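Long-range contacts in 1-acyl-sn-glycerol-3-phosphate acyltransferase (Thermotoga maritima, PDB 5KYM), which catalyses the transfer of a fatty acyl chain to lysophosphatidic acid, yielding phosphatidic acid, as an integral membrane enzyme of the HX4D acyltransferase family: residues V64-S69 with V207-H212; P185-G190 with E232-G237. One frame throughout, in Å; residues are numbered along the deposited sequence.

Interaction 1 of 2, residues V64-S69 with V207-H212; sequences VVVEGS and VFLKIH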
loop_
_atom_site.group_PDB
_atom_site.type_symbol
_atom_site.label_atom_id
_atom_site.label_comp_id
_atom_site.label_asym_id
_atom_site.label_seq_id
_atom_site.Cartn_x
_atom_site.Cartn_y
_atom_site.Cartn_z
ATOM N N VAL A 64 -5.516 2.369 -13.717
ATOM C CA VAL A 64 -6.031 2.297 -12.365
ATOM C C VAL A 64 -7.400 2.984 -12.327
ATOM O O VAL A 64 -7.638 3.893 -13.070
ATOM C CB VAL A 64 -5.015 2.922 -11.390
ATOM C CG1 VAL A 64 -5.541 2.927 -9.956
ATOM C CG2 VAL A 64 -3.745 2.140 -11.425
ATOM N N VAL A 65 -8.318 2.549 -11.490
ATOM C CA VAL A 65 -9.626 3.239 -11.359
ATOM C C VAL A 65 -10.012 3.184 -9.908
ATOM O O VAL A 65 -10.074 2.122 -9.323
ATOM C CB VAL A 65 -10.740 2.530 -12.177
ATOM C CG1 VAL A 65 -12.094 3.112 -11.948
ATOM C CG2 VAL A 65 -10.423 2.586 -13.637
ATOM N N VAL A 66 -10.297 4.359 -9.356
ATOM C CA VAL A 66 -10.446 4.568 -7.908
ATOM C C VAL A 66 -11.843 5.035 -7.590
ATOM O O VAL A 66 -12.334 5.997 -8.152
ATOM C CB VAL A 66 -9.494 5.651 -7.400
ATOM C CG1 VAL A 66 -9.382 5.542 -5.907
ATOM C CG2 VAL A 66 -8.126 5.440 -7.992
ATOM N N GLU A 67 -12.502 4.392 -6.668
ATOM C CA GLU A 67 -13.684 5.021 -6.150
ATOM C C GLU A 67 -13.601 5.141 -4.657
ATOM O O GLU A 67 -12.980 4.361 -3.963
ATOM C CB GLU A 67 -14.877 4.288 -6.637
ATOM C CG GLU A 67 -14.964 2.920 -6.086
ATOM C CD GLU A 67 -16.224 2.256 -6.493
ATOM O OE1 GLU A 67 -17.304 2.638 -5.938
ATOM O OE2 GLU A 67 -16.085 1.347 -7.351
ATOM N N GLY A 68 -14.246 6.176 -4.160
ATOM C CA GLY A 68 -14.286 6.494 -2.730
ATOM C C GLY A 68 -13.112 7.309 -2.251
ATOM O O GLY A 68 -12.796 7.261 -1.083
ATOM N N SER A 69 -12.473 8.057 -3.136
ATOM C CA SER A 69 -11.460 9.035 -2.745
ATOM C C SER A 69 -11.960 9.988 -1.689
ATOM O O SER A 69 -11.272 10.283 -0.708
ATOM C CB SER A 69 -10.974 9.817 -3.935
ATOM O OG SER A 69 -10.480 8.902 -4.903
ATOM N N VAL A 207 -6.508 -2.262 -13.074
ATOM C CA VAL A 207 -6.575 -2.375 -11.617
ATOM C C VAL A 207 -7.730 -1.496 -11.125
ATOM O O VAL A 207 -7.900 -0.362 -11.623
ATOM C CB VAL A 207 -5.259 -1.919 -10.988
ATOM C CG1 VAL A 207 -5.307 -1.970 -9.468
ATOM C CG2 VAL A 207 -4.131 -2.780 -11.516
ATOM N N PHE A 208 -8.511 -2.013 -10.181
ATOM C CA PHE A 208 -9.564 -1.265 -9.498
ATOM C C PHE A 208 -9.299 -1.193 -8.020
ATOM O O PHE A 208 -8.803 -2.110 -7.424
ATOM C CB PHE A 208 -10.892 -1.976 -9.660
ATOM C CG PHE A 208 -11.322 -2.120 -11.054
ATOM C CD1 PHE A 208 -10.869 -3.178 -11.817
ATOM C CD2 PHE A 208 -12.107 -1.124 -11.650
ATOM C CE1 PHE A 208 -11.284 -3.288 -13.141
ATOM C CE2 PHE A 208 -12.511 -1.225 -12.972
ATOM C CZ PHE A 208 -12.110 -2.314 -13.723
ATOM N N LEU A 209 -9.757 -0.146 -7.409
ATOM C CA LEU A 209 -9.449 0.173 -6.033
ATOM C C LEU A 209 -10.713 0.767 -5.496
ATOM O O LEU A 209 -11.239 1.699 -6.085
ATOM C CB LEU A 209 -8.342 1.221 -6.050
ATOM C CG LEU A 209 -7.406 1.242 -4.893
ATOM C CD1 LEU A 209 -6.465 2.433 -5.083
ATOM C CD2 LEU A 209 -8.244 1.418 -3.667
ATOM N N LYS A 210 -11.249 0.226 -4.421
ATOM C CA LYS A 210 -12.431 0.825 -3.770
ATOM C C LYS A 210 -12.122 1.199 -2.295
ATOM O O LYS A 210 -11.881 0.340 -1.449
ATOM C CB LYS A 210 -13.634 -0.108 -3.865
ATOM C CG LYS A 210 -14.862 0.423 -3.150
ATOM C CD LYS A 210 -16.148 -0.147 -3.683
ATOM C CE LYS A 210 -17.272 0.241 -2.758
ATOM N NZ LYS A 210 -18.517 -0.282 -3.351
ATOM N N ILE A 211 -12.189 2.503 -2.043
ATOM C CA ILE A 211 -11.987 3.078 -0.748
ATOM C C ILE A 211 -13.341 3.230 -0.041
ATOM O O ILE A 211 -14.238 3.857 -0.552
ATOM C CB ILE A 211 -11.309 4.433 -0.886
ATOM C CG1 ILE A 211 -10.062 4.333 -1.773
ATOM C CG2 ILE A 211 -10.811 4.872 0.479
ATOM C CD1 ILE A 211 -9.314 5.648 -2.009
ATOM N N HIS A 212 -13.471 2.644 1.139
ATOM C CA HIS A 212 -14.683 2.557 1.913
ATOM C C HIS A 212 -14.711 3.600 3.030
ATOM O O HIS A 212 -13.730 4.285 3.273
ATOM C CB HIS A 212 -14.717 1.194 2.563
ATOM C CG HIS A 212 -14.729 0.043 1.603
ATOM N ND1 HIS A 212 -15.778 -0.209 0.761
ATOM C CD2 HIS A 212 -13.839 -0.946 1.383
ATOM C CE1 HIS A 212 -15.521 -1.284 0.041
ATOM N NE2 HIS A 212 -14.354 -1.757 0.408
#
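V64-E67 and V207-I211 are parallel strands, their axes 4.7 Å apart and inclined by 14°, with V65 and E67 each bonding through both N and O. The bond from V65 N to V207 O is weak; the straightest, from I211 N to E67 O (2.8 Å), bends only to 169° at the hydrogen. One side is apolar: V64, V66, V207 and L209 all turn to helix 89-96, where F96 meets three of them, and the side chains of V66 and I211 cross obliquely, V66 CG1 lying 3.9 Å from I211 CD1. Strand 64-67 forms one edge of the mixed five-stranded sheet of the acyltransferase fold, and 207-211 is its inner neighbour. Beta-branched valines suit such an extended backbone. On the other side V65 CB lies 3.9 Å from F208 CD2. K210, CG anti to its backbone N and extended beyond, runs its methylenes past E67, its CD 3.7 Å from the carboxyl carbon CD of E67. E67 OE1 stays 4.1 Å from K210 NZ, beyond a salt bridge; the charges pair instead with R244 and E240 respectively. At the strand's end G68 takes a positive phi (85°), readily adopted by glycine, its CA 3.4 Å from I211 O.

Interaction 2 of 2, residues P185-G190 with E232-G237; sequences PVSIWG and EVVKRG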
loop_
_atom_site.group_PDB
_atom_site.type_symbol
_atom_site.label_atom_id
_atom_site.label_comp_id
_atom_site.label_asym_id
_atom_site.label_seq_id
_atom_site.Cartn_x
_atom_site.Cartn_y
_atom_site.Cartn_z
ATOM N N PRO A 185 -10.965 1.079 5.331
ATOM C CA PRO A 185 -10.962 -0.172 4.603
ATOM C C PRO A 185 -10.829 0.032 3.113
ATOM O O PRO A 185 -11.483 0.911 2.613
ATOM C CB PRO A 185 -12.323 -0.770 4.925
ATOM C CG PRO A 185 -12.699 -0.145 6.187
ATOM C CD PRO A 185 -12.236 1.275 6.006
ATOM N N VAL A 186 -10.010 -0.787 2.438
ATOM C CA VAL A 186 -9.769 -0.643 0.999
ATOM C C VAL A 186 -9.844 -1.982 0.337
ATOM O O VAL A 186 -9.343 -2.893 0.885
ATOM C CB VAL A 186 -8.379 -0.052 0.716
ATOM C CG1 VAL A 186 -8.041 -0.139 -0.754
ATOM C CG2 VAL A 186 -8.373 1.387 1.164
ATOM N N SER A 187 -10.434 -2.087 -0.842
ATOM C CA SER A 187 -10.481 -3.346 -1.547
ATOM C C SER A 187 -9.754 -3.159 -2.866
ATOM O O SER A 187 -10.009 -2.185 -3.596
ATOM C CB SER A 187 -11.913 -3.721 -1.839
ATOM O OG SER A 187 -12.735 -3.670 -0.698
ATOM N N ILE A 188 -8.859 -4.095 -3.180
ATOM C CA ILE A 188 -7.991 -4.039 -4.363
ATOM C C ILE A 188 -8.384 -5.203 -5.255
ATOM O O ILE A 188 -8.448 -6.373 -4.772
ATOM C CB ILE A 188 -6.548 -4.281 -3.965
ATOM C CG1 ILE A 188 -6.046 -3.165 -3.029
ATOM C CG2 ILE A 188 -5.662 -4.389 -5.212
ATOM C CD1 ILE A 188 -4.596 -3.297 -2.563
ATOM N N TRP A 189 -8.672 -4.928 -6.533
ATOM C CA TRP A 189 -8.830 -6.004 -7.469
ATOM C C TRP A 189 -8.141 -5.776 -8.771
ATOM O O TRP A 189 -8.346 -4.767 -9.374
ATOM C CB TRP A 189 -10.269 -6.192 -7.786
ATOM C CG TRP A 189 -10.446 -7.417 -8.659
ATOM C CD1 TRP A 189 -10.836 -7.473 -9.926
ATOM C CD2 TRP A 189 -10.200 -8.763 -8.256
ATOM N NE1 TRP A 189 -10.871 -8.765 -10.357
ATOM C CE2 TRP A 189 -10.465 -9.585 -9.350
ATOM C CE3 TRP A 189 -9.766 -9.340 -7.052
ATOM C CZ2 TRP A 189 -10.290 -10.954 -9.318
ATOM C CZ3 TRP A 189 -9.590 -10.705 -7.012
ATOM C CH2 TRP A 189 -9.844 -11.499 -8.144
ATOM N N GLY A 190 -7.368 -6.754 -9.228
ATOM C CA GLY A 190 -6.599 -6.686 -10.491
ATOM C C GLY A 190 -5.059 -6.643 -10.409
ATOM O O GLY A 190 -4.403 -6.923 -11.373
ATOM N N GLU A 232 -15.477 -8.074 6.426
ATOM C CA GLU A 232 -16.647 -8.191 5.510
ATOM C C GLU A 232 -16.652 -7.062 4.575
ATOM O O GLU A 232 -16.856 -7.299 3.389
ATOM C CB GLU A 232 -18.052 -8.349 6.137
ATOM C CG GLU A 232 -18.448 -9.791 6.571
ATOM C CD GLU A 232 -17.541 -10.947 6.048
ATOM O OE1 GLU A 232 -17.785 -11.454 4.905
ATOM O OE2 GLU A 232 -16.586 -11.354 6.781
ATOM N N VAL A 233 -16.385 -5.858 5.077
ATOM C CA VAL A 233 -16.334 -4.644 4.201
ATOM C C VAL A 233 -15.358 -4.794 3.018
ATOM O O VAL A 233 -15.722 -4.554 1.863
ATOM C CB VAL A 233 -15.978 -3.352 4.986
ATOM C CG1 VAL A 233 -15.767 -2.189 4.025
ATOM C CG2 VAL A 233 -17.067 -3.015 6.009
ATOM N N VAL A 234 -14.145 -5.201 3.339
ATOM C CA VAL A 234 -13.113 -5.340 2.344
ATOM C C VAL A 234 -13.508 -6.437 1.371
ATOM O O VAL A 234 -13.471 -6.221 0.139
ATOM C CB VAL A 234 -11.725 -5.651 2.935
ATOM C CG1 VAL A 234 -10.732 -5.767 1.778
ATOM C CG2 VAL A 234 -11.265 -4.560 3.889
ATOM N N LYS A 235 -13.898 -7.589 1.933
ATOM C CA LYS A 235 -14.274 -8.733 1.120
ATOM C C LYS A 235 -15.363 -8.447 0.123
ATOM O O LYS A 235 -15.248 -8.870 -1.025
ATOM C CB LYS A 235 -14.673 -9.933 1.972
ATOM C CG LYS A 235 -13.513 -10.822 2.321
ATOM C CD LYS A 235 -14.070 -11.928 3.157
ATOM C CE LYS A 235 -12.972 -12.885 3.610
ATOM N NZ LYS A 235 -13.586 -14.115 4.223
ATOM N N ARG A 236 -16.406 -7.758 0.573
ATOM C CA ARG A 236 -17.538 -7.422 -0.279
ATOM C C ARG A 236 -17.080 -6.536 -1.426
ATOM O O ARG A 236 -17.593 -6.635 -2.530
ATOM C CB ARG A 236 -18.693 -6.766 0.499
ATOM C CG ARG A 236 -19.984 -6.674 -0.324
ATOM C CD ARG A 236 -21.229 -6.252 0.476
ATOM N NE ARG A 236 -21.003 -5.104 1.388
ATOM C CZ ARG A 236 -20.724 -5.158 2.707
ATOM N NH1 ARG A 236 -20.613 -6.321 3.374
ATOM N NH2 ARG A 236 -20.543 -4.020 3.380
ATOM N N GLY A 237 -16.112 -5.674 -1.159
ATOM C CA GLY A 237 -15.555 -4.840 -2.200
ATOM C C GLY A 237 -14.931 -5.653 -3.304
ATOM O O GLY A 237 -15.200 -5.457 -4.496
#
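S187 reaches from strand 183-189 to V234 and G237 of helix 223-243, which covers one side of the central sheet of this alpha-beta domain. The two segments run in the same general direction, crossing at -27° with their axes 7.0 Å apart at closest. S187 CB comes first, 3.5 Å from V234 O and 3.8 Å from G237 CA. With OG anti to the carbonyl carbon (chi1 -51°), the hydroxyl donates to V234 O at 2.8 Å, in the carbonyl plane and on a lone pair, the C=O...O angle being 118°. The same OG is hydrogen-bonded to H212 NE2, just past the end of the neighbouring strand 207-211, so two partners grip this buried hydroxyl. Serine suits the place, being small enough to sit under a helix and polar enough to serve both. An alanine here would probably leave H212 NE2 without its mate and V234 O without this donor, setting the imidazole freer to turn. G237 suits its place too: a CB would point at the strand, whereas its bare CA lets OG approach to 3.4 Å. Beside it, the methyls of V233 and V234 pack on the strand. V234 CG1, anti to its backbone N, lies against V186 O. P185 CB, on the rigid proline ring, meets V233 CG1 at 3.8 Å.

How the interactions relate
From the N terminus the chain passes through the long helices 2-34 and 38-59 before laying down 64-69, which waits 137 residues for its partner. In between come strands 79-82 and 151-153, and then 185-190, the first half of interaction 2. The chain returns at 207-212 to close interaction 1, and at 232-237 to close interaction 2 over a shorter span of 41 residues. The two loops therefore cross. Strands 207-211 and 183-189 are antiparallel neighbours, joined where K210 N meets S187 O at 2.8 Å, a probable hydrogen bond. Interaction 1 joins one edge strand to its inner neighbour, while interaction 2 ties the central strand to helix 223-243.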